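Local coordinates for protein O-phospho-L-seryl-tRNA:Cys-tRNA synthase (Methanocaldococcus jannaschii DSM 2661, PDB 5X6B) that probably converts tRNA-bound O-phosphoserine to cysteine, making Cys-tRNA with the help of covalently bound pyridoxal phosphate, at residues G137-L142 with N160-G165; V141-A146 with I197-V202; V234-V239 with E345-K350; D318-K323 with S393-E398. All coordinates share one frame; numbering follows the deposited sequence.

How the contacts relate
Followed from the N terminus, the chain first doubles back in contact 1, where strand 160-166 returns beside strand 139-143 after a single helix. Contact 2 starts from the same strand, sharing Val141 and Leu142, and closes a longer loop on strand 194-200, so that strand 139-143 is held on both edges. Contacts 3 and 4 come later and cross, their segments alternating along the chain: 234-239 reaches 345-350, while 318-323 reaches 393-398. They tie the loop after strand 226-229 and helix 317-331 to the C-terminal part of the fold, and meet through Asp347 and Ser393. Packing of Val202 on His346 joins contact 2 to contact 3.

Contact 1. Residues G137-L142 with N160-G165; sequences GDYVVL and NVAEVG
Asn160 has chi1 at -66°, which sets its CG opposite the carbonyl carbon and turns the amide toward Gly137, while the backbone itself places CB over one face of the Tyr139 ring. The result is a CH-pi contact over the ring face, Asn160 CB 3.3 Å from the centroid of the Tyr139 ring and almost on its normal. The amide is turned only 22° from the ring plane. Its nitrogen reaches the backbone: Asn160 ND2 donates to Gly137 O (2.7 Å) within the amide's own plane but from above the plane of the glycine carbonyl.

Beyond this end the two strands run parallel and exchange backbone bonds, among them Ala162 N to Val140 O (3.0 Å) and Leu142 N to Ala162 O (3.1 Å). On the face of Tyr139 and Ala162, Val141 CG1 also meets Val164 CG2 at 3.7 Å. On the other face Leu142 takes chi1 46°, with CG between backbone N and carbonyl carbon, and its CD1 rests on Val161 CG1 (3.8 Å) and beside Glu163 CG (4.0 Å).

Helix 179-188 covers the face of Tyr139, Val141 and Ala162, and helix 148-156 covers that of Leu142 and Val161. Strand, helix and neighbouring parallel strand form a beta-alpha-beta crossover at the margin of the seven-stranded sheet, whose strand order matches that of fold type I pyridoxal phosphate enzymes.

Contact 2. Residues V141-A146 with I197-V202; sequences VLDKNA and ILLTHV
Asp143 and Thr200 show how a side chain can carry on where a backbone ladder runs out. The aspartate has chi1 at 58°, which tucks CG in over its own main chain, flanked by both N and C, and directs the carboxylate across to the next strand. Thr200 answers with chi1 at -56°, placing OG1 beside its own backbone N, so that both donors face one oxygen. Thr200 OG1 gives its proton to the syn lone pair of Asp143 OD1 at 3.1 Å, and Thr200 N adds a weak bond of 3.4 Å to that same Asp143 OD1. The second oxygen, Asp143 OD2, lies against Thr200 CB.

The hydroxyl is covered by the chain that turns back past it: Ala146 CA comes to 3.2 Å from Thr200 OG1. The chain comes round here in a type I turn from Asp143 to Ala146, closed by Ala146 N on Asp143 O at 3.3 Å.

Before that turn the strands are parallel, and Leu198 N donates to Val141 O at 2.7 Å. Alongside, Leu198 CD2 packs on Leu142 CB at 3.7 Å.

Strand 139-143 lies here between strands 160-166 and 194-200, the latter continuing the sheet to 226-229. From helix 179-188, Tyr180 packs on Val141, Asp143 and Ile197 and bonds through its hydroxyl to Leu198 O; from helix 148-156, Ser150 touches Leu142 and Leu198, while Tyr151 covers Ala146.

Contact 3. Residues V234-V239 with E345-K350; sequences VGRMPV and EHDLIK
Arg236 and Asp347 supply the ionic part of this buried contact. The arginine chain is extended from CG to NE and presents an edge of its guanidinium to the carboxylate, the two planes being nearly coplanar at 23°. Arg236 NH2 donates to Asp347 OD2 at 2.7 Å within a salt bridge, although the modelled place of NH2 is uncertain and the finer geometry is doubtful; Asp347 OD1 is also bonded to Ser393 OG.

Through NE to Ser256 OG, and through NH1 to the backbone carbonyls of Pro60 and of residue 255, the lysine that carries pyridoxal phosphate as the Schiff base that is the hallmark of this enzyme class, Arg236 links the approach to strand 349-352 with the cofactor-bearing loop.

Hydrogen bonding fixes the ring of His346 from two sides. Its ND1 accepts from Leu348 N at 3.0 Å, the donor tilted 32° from the ring plane, and its NE2 is bonded to Tyr232 O.

Van der Waals packing comes from Met237. A bend at chi3 (75°) brings its methyl round, so that Met237 CE sits at the edge of the imidazole, 4.0 Å from His346 CD2, and 3.9 Å from Glu345 O.

Contact 4. Residues D318-K323 with S393-E398; sequences DEELKK and SVYGLE
Glu320 leaves helix 317-331 beside the ring of Tyr395, and its atoms can be followed outward one by one. Glu320 CB lies outside and above the CD1-CE1 side of the ring, 3.7 Å from Tyr395 CD1. Next to it Glu320 CG, set opposite the carbonyl carbon, approaches Tyr395 CE1 at 3.4 Å. A bend at chi2 (-67°) then brings OE1 over the ring face, offset toward the rim, the carboxylate plane 57° from that of the ring. There Glu320 OE1 accepts a straight bond from Gly396 N at 2.8 Å, the donor standing above the carboxylate plane.

The backbone thus gripped is a type II beta turn from Val394 to Leu397, closed by Leu397 N on Val394 O at 3.1 Å. Gly396, with its positive phi, occupies the third position. An ST turn at Ser393 leads into it, and Glu398 behind it is the N-cap of helix 399-415, so helix 317-331 grips the turn within the link between strand 389-392 and helix 399-415.

Lys323 completes the hold. Its CB packs on Val394 CG2 at 3.9 Å, and the extended chain carries Lys323 NZ to Leu397 O at 2.6 Å. Lys323 NZ also gives weak hydrogen bonds of 3.1 Å to Glu320 OE1 and OE2 in a salt bridge, so OE1 is shared between Gly396 N and the ammonium group, whose buried charge is probably tempered. Tyr395 also makes a cation-pi interaction with Arg236, and Trp399 and Val402 lie against Lys323.

Contact 1. Residues G137-L142 with N160-G165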
loop_
_atom_site.group_PDB
_atom_site.type_symbol
_atom_site.label_atom_id
_atom_site.label_comp_id
_atom_site.label_asym_id
_atom_site.label_seq_id
_atom_site.Cartn_x
_atom_site.Cartn_y
_atom_site.Cartn_z
ATOM N N GLY B 137 -25.181 10.964 22.288
ATOM C CA GLY B 137 -25.504 12.113 23.111
ATOM C C GLY B 137 -24.422 12.442 24.120
ATOM O O GLY B 137 -24.415 13.533 24.692
ATOM N N ASP B 138 -23.504 11.503 24.339
ATOM C CA ASP B 138 -22.384 11.732 25.252
ATOM C C ASP B 138 -21.525 12.912 24.814
ATOM O O ASP B 138 -21.575 13.352 23.663
ATOM C CB ASP B 138 -21.504 10.486 25.371
ATOM C CG ASP B 138 -22.101 9.430 26.281
ATOM O OD1 ASP B 138 -23.128 9.716 26.932
ATOM O OD2 ASP B 138 -21.533 8.317 26.347
ATOM N N TYR B 139 -20.740 13.426 25.748
ATOM C CA TYR B 139 -19.843 14.524 25.446
ATOM C C TYR B 139 -18.425 14.005 25.278
ATOM O O TYR B 139 -17.949 13.191 26.077
ATOM C CB TYR B 139 -19.904 15.596 26.541
ATOM C CG TYR B 139 -20.898 16.703 26.259
ATOM C CD1 TYR B 139 -20.480 17.922 25.739
ATOM C CD2 TYR B 139 -22.254 16.530 26.504
ATOM C CE1 TYR B 139 -21.381 18.938 25.475
ATOM C CE2 TYR B 139 -23.165 17.543 26.238
ATOM C CZ TYR B 139 -22.722 18.743 25.728
ATOM O OH TYR B 139 -23.624 19.750 25.464
ATOM N N VAL B 140 -17.770 14.451 24.211
ATOM C CA VAL B 140 -16.350 14.199 24.018
ATOM C C VAL B 140 -15.567 15.422 24.469
ATOM O O VAL B 140 -15.784 16.528 23.970
ATOM C CB VAL B 140 -16.008 13.879 22.544
ATOM C CG1 VAL B 140 -14.503 13.893 22.329
ATOM C CG2 VAL B 140 -16.588 12.538 22.144
ATOM N N VAL B 141 -14.665 15.228 25.425
ATOM C CA VAL B 141 -13.847 16.332 25.913
ATOM C C VAL B 141 -12.479 16.305 25.232
ATOM O O VAL B 141 -11.711 15.359 25.405
ATOM C CB VAL B 141 -13.685 16.279 27.445
ATOM C CG1 VAL B 141 -12.786 17.403 27.926
ATOM C CG2 VAL B 141 -15.048 16.363 28.121
ATOM N N LEU B 142 -12.196 17.344 24.449
ATOM C CA LEU B 142 -10.962 17.428 23.671
ATOM C C LEU B 142 -10.332 18.816 23.749
ATOM O O LEU B 142 -10.995 19.784 24.123
ATOM C CB LEU B 142 -11.228 17.054 22.207
ATOM C CG LEU B 142 -12.447 17.646 21.479
ATOM C CD1 LEU B 142 -12.226 19.084 21.025
ATOM C CD2 LEU B 142 -12.828 16.783 20.286
ATOM N N ASN B 160 -21.645 14.878 21.536
ATOM C CA ASN B 160 -21.432 16.295 21.785
ATOM C C ASN B 160 -19.969 16.566 22.113
ATOM O O ASN B 160 -19.239 15.660 22.525
ATOM C CB ASN B 160 -22.339 16.781 22.913
ATOM C CG ASN B 160 -23.806 16.716 22.545
ATOM O OD1 ASN B 160 -24.337 17.626 21.909
ATOM N ND2 ASN B 160 -24.471 15.635 22.940
ATOM N N VAL B 161 -19.536 17.808 21.922
ATOM C CA VAL B 161 -18.121 18.140 22.070
ATOM C C VAL B 161 -17.891 19.401 22.894
ATOM O O VAL B 161 -18.511 20.439 22.652
ATOM C CB VAL B 161 -17.444 18.320 20.688
ATOM C CG1 VAL B 161 -16.041 18.878 20.844
ATOM C CG2 VAL B 161 -17.409 17.001 19.935
ATOM N N ALA B 162 -16.990 19.301 23.867
ATOM C CA ALA B 162 -16.548 20.461 24.632
ATOM C C ALA B 162 -15.030 20.625 24.512
ATOM O O ALA B 162 -14.285 19.640 24.545
ATOM C CB ALA B 162 -16.961 20.329 26.085
ATOM N N GLU B 163 -14.580 21.868 24.382
ATOM C CA GLU B 163 -13.168 22.161 24.154
ATOM C C GLU B 163 -12.426 22.596 25.418
ATOM O O GLU B 163 -12.872 23.488 26.138
ATOM C CB GLU B 163 -13.023 23.245 23.082
ATOM C CG GLU B 163 -13.516 22.823 21.703
ATOM C CD GLU B 163 -13.568 23.974 20.718
ATOM O OE1 GLU B 163 -13.551 25.142 21.161
ATOM O OE2 GLU B 163 -13.621 23.711 19.498
ATOM N N VAL B 164 -11.289 21.955 25.676
ATOM C CA VAL B 164 -10.371 22.398 26.720
ATOM C C VAL B 164 -9.475 23.493 26.154
ATOM O O VAL B 164 -8.836 23.306 25.123
ATOM C CB VAL B 164 -9.511 21.245 27.259
ATOM C CG1 VAL B 164 -8.435 21.778 28.186
ATOM C CG2 VAL B 164 -10.380 20.221 27.968
ATOM N N GLY B 165 -9.433 24.635 26.831
ATOM C CA GLY B 165 -8.807 25.823 26.281
ATOM C C GLY B 165 -7.306 25.953 26.469
ATOM O O GLY B 165 -6.629 25.038 26.943
#

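Contact 2. Residues V141-A146 with I197-V202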
loop_
_atom_site.group_PDB
_atom_site.type_symbol
_atom_site.label_atom_id
_atom_site.label_comp_id
_atom_site.label_asym_id
_atom_site.label_seq_id
_atom_site.Cartn_x
_atom_site.Cartn_y
_atom_site.Cartn_z
ATOM N N VAL B 141 -14.665 15.228 25.425
ATOM C CA VAL B 141 -13.847 16.332 25.913
ATOM C C VAL B 141 -12.479 16.305 25.232
ATOM O O VAL B 141 -11.711 15.359 25.405
ATOM C CB VAL B 141 -13.685 16.279 27.445
ATOM C CG1 VAL B 141 -12.786 17.403 27.926
ATOM C CG2 VAL B 141 -15.048 16.363 28.121
ATOM N N LEU B 142 -12.196 17.344 24.449
ATOM C CA LEU B 142 -10.962 17.428 23.671
ATOM C C LEU B 142 -10.332 18.816 23.749
ATOM O O LEU B 142 -10.995 19.784 24.123
ATOM C CB LEU B 142 -11.228 17.054 22.207
ATOM C CG LEU B 142 -12.447 17.646 21.479
ATOM C CD1 LEU B 142 -12.226 19.084 21.025
ATOM C CD2 LEU B 142 -12.828 16.783 20.286
ATOM N N ASP B 143 -9.056 18.911 23.384
ATOM C CA ASP B 143 -8.351 20.194 23.374
ATOM C C ASP B 143 -8.842 21.085 22.235
ATOM O O ASP B 143 -9.419 20.605 21.270
ATOM C CB ASP B 143 -6.836 19.984 23.260
ATOM C CG ASP B 143 -6.442 19.208 22.013
ATOM O OD1 ASP B 143 -7.232 18.360 21.553
ATOM O OD2 ASP B 143 -5.339 19.454 21.485
ATOM N N LYS B 144 -8.598 22.383 22.347
ATOM C CA LYS B 144 -9.044 23.332 21.331
ATOM C C LYS B 144 -8.182 23.278 20.074
ATOM O O LYS B 144 -8.537 23.854 19.045
ATOM C CB LYS B 144 -9.055 24.753 21.901
ATOM C CG LYS B 144 -10.417 25.418 21.835
ATOM C CD LYS B 144 -10.396 26.843 22.361
ATOM C CE LYS B 144 -11.277 26.966 23.601
ATOM N NZ LYS B 144 -11.589 28.380 23.960
ATOM N N ASN B 145 -7.052 22.581 20.161
ATOM C CA ASN B 145 -6.157 22.420 19.018
ATOM C C ASN B 145 -6.459 21.165 18.213
ATOM O O ASN B 145 -5.701 20.796 17.313
ATOM C CB ASN B 145 -4.698 22.372 19.474
ATOM C CG ASN B 145 -4.093 23.741 19.650
ATOM O OD1 ASN B 145 -4.672 24.751 19.244
ATOM N ND2 ASN B 145 -2.898 23.781 20.232
ATOM N N ALA B 146 -7.563 20.506 18.544
ATOM C CA ALA B 146 -7.884 19.214 17.952
ATOM C C ALA B 146 -8.097 19.299 16.443
ATOM O O ALA B 146 -8.602 20.300 15.922
ATOM C CB ALA B 146 -9.110 18.616 18.626
ATOM N N ILE B 197 -12.515 11.167 26.841
ATOM C CA ILE B 197 -11.524 12.236 26.898
ATOM C C ILE B 197 -10.501 12.074 25.769
ATOM O O ILE B 197 -9.904 11.006 25.603
ATOM C CB ILE B 197 -10.802 12.259 28.250
ATOM C CG1 ILE B 197 -11.814 12.444 29.376
ATOM C CG2 ILE B 197 -9.770 13.375 28.286
ATOM C CD1 ILE B 197 -11.215 12.319 30.743
ATOM N N LEU B 198 -10.309 13.139 24.997
ATOM C CA LEU B 198 -9.452 13.090 23.814
ATOM C C LEU B 198 -8.350 14.148 23.864
ATOM O O LEU B 198 -8.616 15.324 24.108
ATOM C CB LEU B 198 -10.301 13.268 22.548
ATOM C CG LEU B 198 -9.657 13.088 21.169
ATOM C CD1 LEU B 198 -10.670 12.495 20.202
ATOM C CD2 LEU B 198 -9.127 14.407 20.622
ATOM N N LEU B 199 -7.112 13.727 23.625
ATOM C CA LEU B 199 -5.994 14.664 23.570
ATOM C C LEU B 199 -5.222 14.545 22.258
ATOM O O LEU B 199 -4.664 13.491 21.944
ATOM C CB LEU B 199 -5.042 14.446 24.750
ATOM C CG LEU B 199 -3.762 15.291 24.727
ATOM C CD1 LEU B 199 -4.084 16.782 24.760
ATOM C CD2 LEU B 199 -2.835 14.908 25.870
ATOM N N THR B 200 -5.204 15.627 21.488
ATOM C CA THR B 200 -4.385 15.691 20.290
ATOM C C THR B 200 -2.927 15.797 20.715
ATOM O O THR B 200 -2.471 16.873 21.112
ATOM C CB THR B 200 -4.764 16.886 19.404
ATOM O OG1 THR B 200 -6.155 16.810 19.075
ATOM C CG2 THR B 200 -3.957 16.872 18.123
ATOM N N HIS B 201 -2.205 14.681 20.641
ATOM C CA HIS B 201 -0.848 14.594 21.191
ATOM C C HIS B 201 0.087 15.645 20.598
ATOM O O HIS B 201 0.868 16.266 21.318
ATOM C CB HIS B 201 -0.270 13.203 20.962
ATOM C CG HIS B 201 0.870 12.871 21.868
ATOM N ND1 HIS B 201 1.579 11.693 21.773
ATOM C CD2 HIS B 201 1.424 13.560 22.893
ATOM C CE1 HIS B 201 2.523 11.672 22.697
ATOM N NE2 HIS B 201 2.449 12.794 23.391
ATOM N N VAL B 202 0.005 15.823 19.284
ATOM C CA VAL B 202 0.601 16.970 18.612
ATOM C C VAL B 202 -0.432 17.531 17.639
ATOM O O VAL B 202 -0.895 16.827 16.739
ATOM C CB VAL B 202 1.913 16.603 17.862
ATOM C CG1 VAL B 202 2.277 17.680 16.851
ATOM C CG2 VAL B 202 3.055 16.406 18.838
#

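Contact 3. Residues V234-V239 with E345-K350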
loop_
_atom_site.group_PDB
_atom_site.type_symbol
_atom_site.label_atom_id
_atom_site.label_comp_id
_atom_site.label_asym_id
_atom_site.label_seq_id
_atom_site.Cartn_x
_atom_site.Cartn_y
_atom_site.Cartn_z
ATOM N N VAL B 234 3.151 8.950 16.616
ATOM C CA VAL B 234 3.538 7.554 16.432
ATOM C C VAL B 234 4.211 7.378 15.081
ATOM O O VAL B 234 3.624 7.668 14.038
ATOM C CB VAL B 234 2.336 6.597 16.552
ATOM C CG1 VAL B 234 2.666 5.251 15.949
ATOM C CG2 VAL B 234 1.955 6.422 18.009
ATOM N N GLY B 235 5.458 6.920 15.113
ATOM C CA GLY B 235 6.244 6.768 13.904
ATOM C C GLY B 235 7.267 7.873 13.711
ATOM O O GLY B 235 8.105 7.783 12.818
ATOM N N ARG B 236 7.191 8.918 14.536
ATOM C CA ARG B 236 8.207 9.974 14.545
ATOM C C ARG B 236 9.008 9.930 15.838
ATOM O O ARG B 236 10.239 9.854 15.821
ATOM C CB ARG B 236 7.577 11.357 14.388
ATOM C CG ARG B 236 6.795 11.526 13.118
ATOM C CD ARG B 236 6.456 12.976 12.800
ATOM N NE ARG B 236 5.623 13.010 11.599
ATOM C CZ ARG B 236 5.498 14.057 10.793
ATOM N NH1 ARG B 236 4.718 13.985 9.723
ATOM N NH2 ARG B 236 6.163 15.168 11.045
ATOM N N MET B 237 8.293 9.998 16.955
ATOM C CA MET B 237 8.900 9.913 18.276
ATOM C C MET B 237 8.363 8.677 18.985
ATOM O O MET B 237 7.299 8.177 18.633
ATOM C CB MET B 237 8.608 11.177 19.087
ATOM C CG MET B 237 7.161 11.305 19.518
ATOM S SD MET B 237 6.818 12.874 20.335
ATOM C CE MET B 237 6.785 14.013 18.955
ATOM N N PRO B 238 9.108 8.164 19.973
ATOM C CA PRO B 238 8.611 7.015 20.741
ATOM C C PRO B 238 7.389 7.371 21.586
ATOM O O PRO B 238 7.277 8.499 22.064
ATOM C CB PRO B 238 9.805 6.639 21.625
ATOM C CG PRO B 238 10.665 7.854 21.660
ATOM C CD PRO B 238 10.488 8.521 20.339
ATOM N N VAL B 239 6.474 6.419 21.748
ATOM C CA VAL B 239 5.246 6.649 22.501
ATOM C C VAL B 239 4.893 5.447 23.370
ATOM O O VAL B 239 4.748 4.335 22.869
ATOM C CB VAL B 239 4.053 6.954 21.572
ATOM C CG1 VAL B 239 2.753 6.950 22.362
ATOM C CG2 VAL B 239 4.241 8.294 20.869
ATOM N N GLU B 345 9.556 20.848 19.765
ATOM C CA GLU B 345 9.707 19.446 20.133
ATOM C C GLU B 345 8.965 18.604 19.099
ATOM O O GLU B 345 8.605 17.455 19.347
ATOM C CB GLU B 345 9.184 19.181 21.547
ATOM C CG GLU B 345 10.278 19.095 22.613
ATOM C CD GLU B 345 11.288 17.988 22.353
ATOM O OE1 GLU B 345 10.878 16.885 21.928
ATOM O OE2 GLU B 345 12.496 18.227 22.570
ATOM N N HIS B 346 8.748 19.206 17.932
ATOM C CA HIS B 346 8.155 18.528 16.787
ATOM C C HIS B 346 8.649 19.213 15.517
ATOM O O HIS B 346 9.146 20.335 15.569
ATOM C CB HIS B 346 6.629 18.558 16.864
ATOM C CG HIS B 346 5.946 17.685 15.852
ATOM N ND1 HIS B 346 5.488 18.168 14.643
ATOM C CD2 HIS B 346 5.625 16.372 15.881
ATOM C CE1 HIS B 346 4.915 17.185 13.970
ATOM N NE2 HIS B 346 4.982 16.084 14.696
ATOM N N ASP B 347 8.504 18.543 14.378
ATOM C CA ASP B 347 9.052 19.040 13.115
ATOM C C ASP B 347 8.108 19.983 12.362
ATOM O O ASP B 347 8.524 20.668 11.428
ATOM C CB ASP B 347 9.419 17.855 12.229
ATOM C CG ASP B 347 8.252 16.913 12.017
ATOM O OD1 ASP B 347 7.305 17.290 11.297
ATOM O OD2 ASP B 347 8.244 15.816 12.622
ATOM N N LEU B 348 6.841 20.020 12.761
ATOM C CA LEU B 348 5.887 20.903 12.104
ATOM C C LEU B 348 6.119 22.333 12.573
ATOM O O LEU B 348 5.925 22.647 13.745
ATOM C CB LEU B 348 4.447 20.464 12.390
ATOM C CG LEU B 348 3.306 20.969 11.492
ATOM C CD1 LEU B 348 2.033 20.194 11.792
ATOM C CD2 LEU B 348 3.046 22.466 11.617
ATOM N N ILE B 349 6.516 23.205 11.655
ATOM C CA ILE B 349 6.772 24.594 12.006
ATOM C C ILE B 349 5.737 25.536 11.409
ATOM O O ILE B 349 5.431 25.462 10.218
ATOM C CB ILE B 349 8.166 25.048 11.531
ATOM C CG1 ILE B 349 9.242 24.053 11.959
ATOM C CG2 ILE B 349 8.485 26.433 12.062
ATOM C CD1 ILE B 349 10.603 24.359 11.358
ATOM N N LYS B 350 5.207 26.430 12.237
ATOM C CA LYS B 350 4.358 27.504 11.735
ATOM C C LYS B 350 5.003 28.867 11.981
ATOM O O LYS B 350 5.179 29.289 13.125
ATOM C CB LYS B 350 2.976 27.451 12.379
ATOM C CG LYS B 350 1.998 28.462 11.798
ATOM C CD LYS B 350 0.616 28.301 12.407
ATOM C CE LYS B 350 -0.385 29.252 11.783
ATOM N NZ LYS B 350 -1.740 29.078 12.373
#

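Contact 4. Residues D318-K323 with S393-E398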
loop_
_atom_site.group_PDB
_atom_site.type_symbol
_atom_site.label_atom_id
_atom_site.label_comp_id
_atom_site.label_asym_id
_atom_site.label_seq_id
_atom_site.Cartn_x
_atom_site.Cartn_y
_atom_site.Cartn_z
ATOM N N ASP B 318 15.710 12.860 17.612
ATOM C CA ASP B 318 16.442 14.065 17.994
ATOM C C ASP B 318 17.146 14.699 16.795
ATOM O O ASP B 318 17.278 15.921 16.721
ATOM C CB ASP B 318 17.447 13.756 19.103
ATOM C CG ASP B 318 16.782 13.565 20.461
ATOM O OD1 ASP B 318 15.670 14.100 20.674
ATOM O OD2 ASP B 318 17.372 12.875 21.319
ATOM N N GLU B 319 17.578 13.872 15.850
ATOM C CA GLU B 319 18.248 14.377 14.658
ATOM C C GLU B 319 17.298 15.195 13.783
ATOM O O GLU B 319 17.704 16.182 13.167
ATOM C CB GLU B 319 18.852 13.221 13.863
ATOM C CG GLU B 319 19.867 12.419 14.669
ATOM C CD GLU B 319 20.369 11.184 13.945
ATOM O OE1 GLU B 319 19.898 10.915 12.818
ATOM O OE2 GLU B 319 21.222 10.468 14.516
ATOM N N GLU B 320 16.031 14.796 13.742
ATOM C CA GLU B 320 15.036 15.525 12.959
ATOM C C GLU B 320 14.657 16.830 13.659
ATOM O O GLU B 320 14.366 17.835 13.002
ATOM C CB GLU B 320 13.795 14.661 12.725
ATOM C CG GLU B 320 14.090 13.276 12.169
ATOM C CD GLU B 320 14.652 13.311 10.755
ATOM O OE1 GLU B 320 14.218 14.167 9.948
ATOM O OE2 GLU B 320 15.532 12.476 10.453
ATOM N N LEU B 321 14.655 16.817 14.991
ATOM C CA LEU B 321 14.430 18.046 15.751
ATOM C C LEU B 321 15.562 19.034 15.505
ATOM O O LEU B 321 15.337 20.241 15.368
ATOM C CB LEU B 321 14.294 17.754 17.247
ATOM C CG LEU B 321 12.993 17.051 17.636
ATOM C CD1 LEU B 321 12.940 16.769 19.123
ATOM C CD2 LEU B 321 11.813 17.892 17.205
ATOM N N LYS B 322 16.780 18.506 15.431
ATOM C CA LYS B 322 17.950 19.313 15.100
ATOM C C LYS B 322 17.795 19.995 13.746
ATOM O O LYS B 322 18.132 21.171 13.601
ATOM C CB LYS B 322 19.213 18.455 15.116
ATOM C CG LYS B 322 20.471 19.229 14.797
ATOM C CD LYS B 322 21.697 18.344 14.904
ATOM C CE LYS B 322 22.942 19.103 14.491
ATOM N NZ LYS B 322 24.158 18.239 14.455
ATOM N N LYS B 323 17.280 19.262 12.759
ATOM C CA LYS B 323 17.028 19.847 11.444
ATOM C C LYS B 323 15.987 20.942 11.565
ATOM O O LYS B 323 16.106 22.007 10.951
ATOM C CB LYS B 323 16.550 18.796 10.440
ATOM C CG LYS B 323 17.520 17.659 10.168
ATOM C CD LYS B 323 16.870 16.647 9.243
ATOM C CE LYS B 323 17.700 15.387 9.111
ATOM N NZ LYS B 323 16.933 14.315 8.413
ATOM N N SER B 393 7.697 21.564 7.068
ATOM C CA SER B 393 8.455 20.585 7.817
ATOM C C SER B 393 9.591 20.106 6.926
ATOM O O SER B 393 9.419 19.970 5.713
ATOM C CB SER B 393 7.565 19.425 8.261
ATOM O OG SER B 393 8.286 18.478 9.033
ATOM N N VAL B 394 10.758 19.889 7.517
ATOM C CA VAL B 394 11.890 19.365 6.765
ATOM C C VAL B 394 12.190 17.970 7.277
ATOM O O VAL B 394 13.266 17.423 7.037
ATOM C CB VAL B 394 13.146 20.261 6.877
ATOM C CG1 VAL B 394 12.843 21.663 6.357
ATOM C CG2 VAL B 394 13.669 20.306 8.319
ATOM N N TYR B 395 11.222 17.398 7.986
ATOM C CA TYR B 395 11.353 16.037 8.478
ATOM C C TYR B 395 11.711 15.080 7.351
ATOM O O TYR B 395 11.129 15.133 6.266
ATOM C CB TYR B 395 10.067 15.567 9.156
ATOM C CG TYR B 395 10.186 14.169 9.715
ATOM C CD1 TYR B 395 10.633 13.959 11.010
ATOM C CD2 TYR B 395 9.880 13.055 8.939
ATOM C CE1 TYR B 395 10.765 12.684 11.520
ATOM C CE2 TYR B 395 10.009 11.775 9.442
ATOM C CZ TYR B 395 10.453 11.599 10.732
ATOM O OH TYR B 395 10.579 10.333 11.246
ATOM N N GLY B 396 12.675 14.205 7.615
ATOM C CA GLY B 396 13.041 13.183 6.655
ATOM C C GLY B 396 13.946 13.665 5.537
ATOM O O GLY B 396 14.471 12.854 4.774
ATOM N N LEU B 397 14.132 14.977 5.427
ATOM C CA LEU B 397 15.046 15.523 4.428
ATOM C C LEU B 397 16.510 15.273 4.790
ATOM O O LEU B 397 16.873 15.229 5.969
ATOM C CB LEU B 397 14.821 17.019 4.249
ATOM C CG LEU B 397 13.563 17.444 3.502
ATOM C CD1 LEU B 397 13.490 18.964 3.414
ATOM C CD2 LEU B 397 13.543 16.824 2.121
ATOM N N GLU B 398 17.344 15.104 3.768
ATOM C CA GLU B 398 18.789 15.088 3.963
ATOM C C GLU B 398 19.231 16.485 4.402
ATOM O O GLU B 398 18.583 17.480 4.057
ATOM C CB GLU B 398 19.517 14.669 2.682
ATOM C CG GLU B 398 19.100 13.315 2.116
ATOM C CD GLU B 398 19.592 12.145 2.949
ATOM O OE1 GLU B 398 20.750 12.191 3.412
ATOM O OE2 GLU B 398 18.826 11.175 3.136
#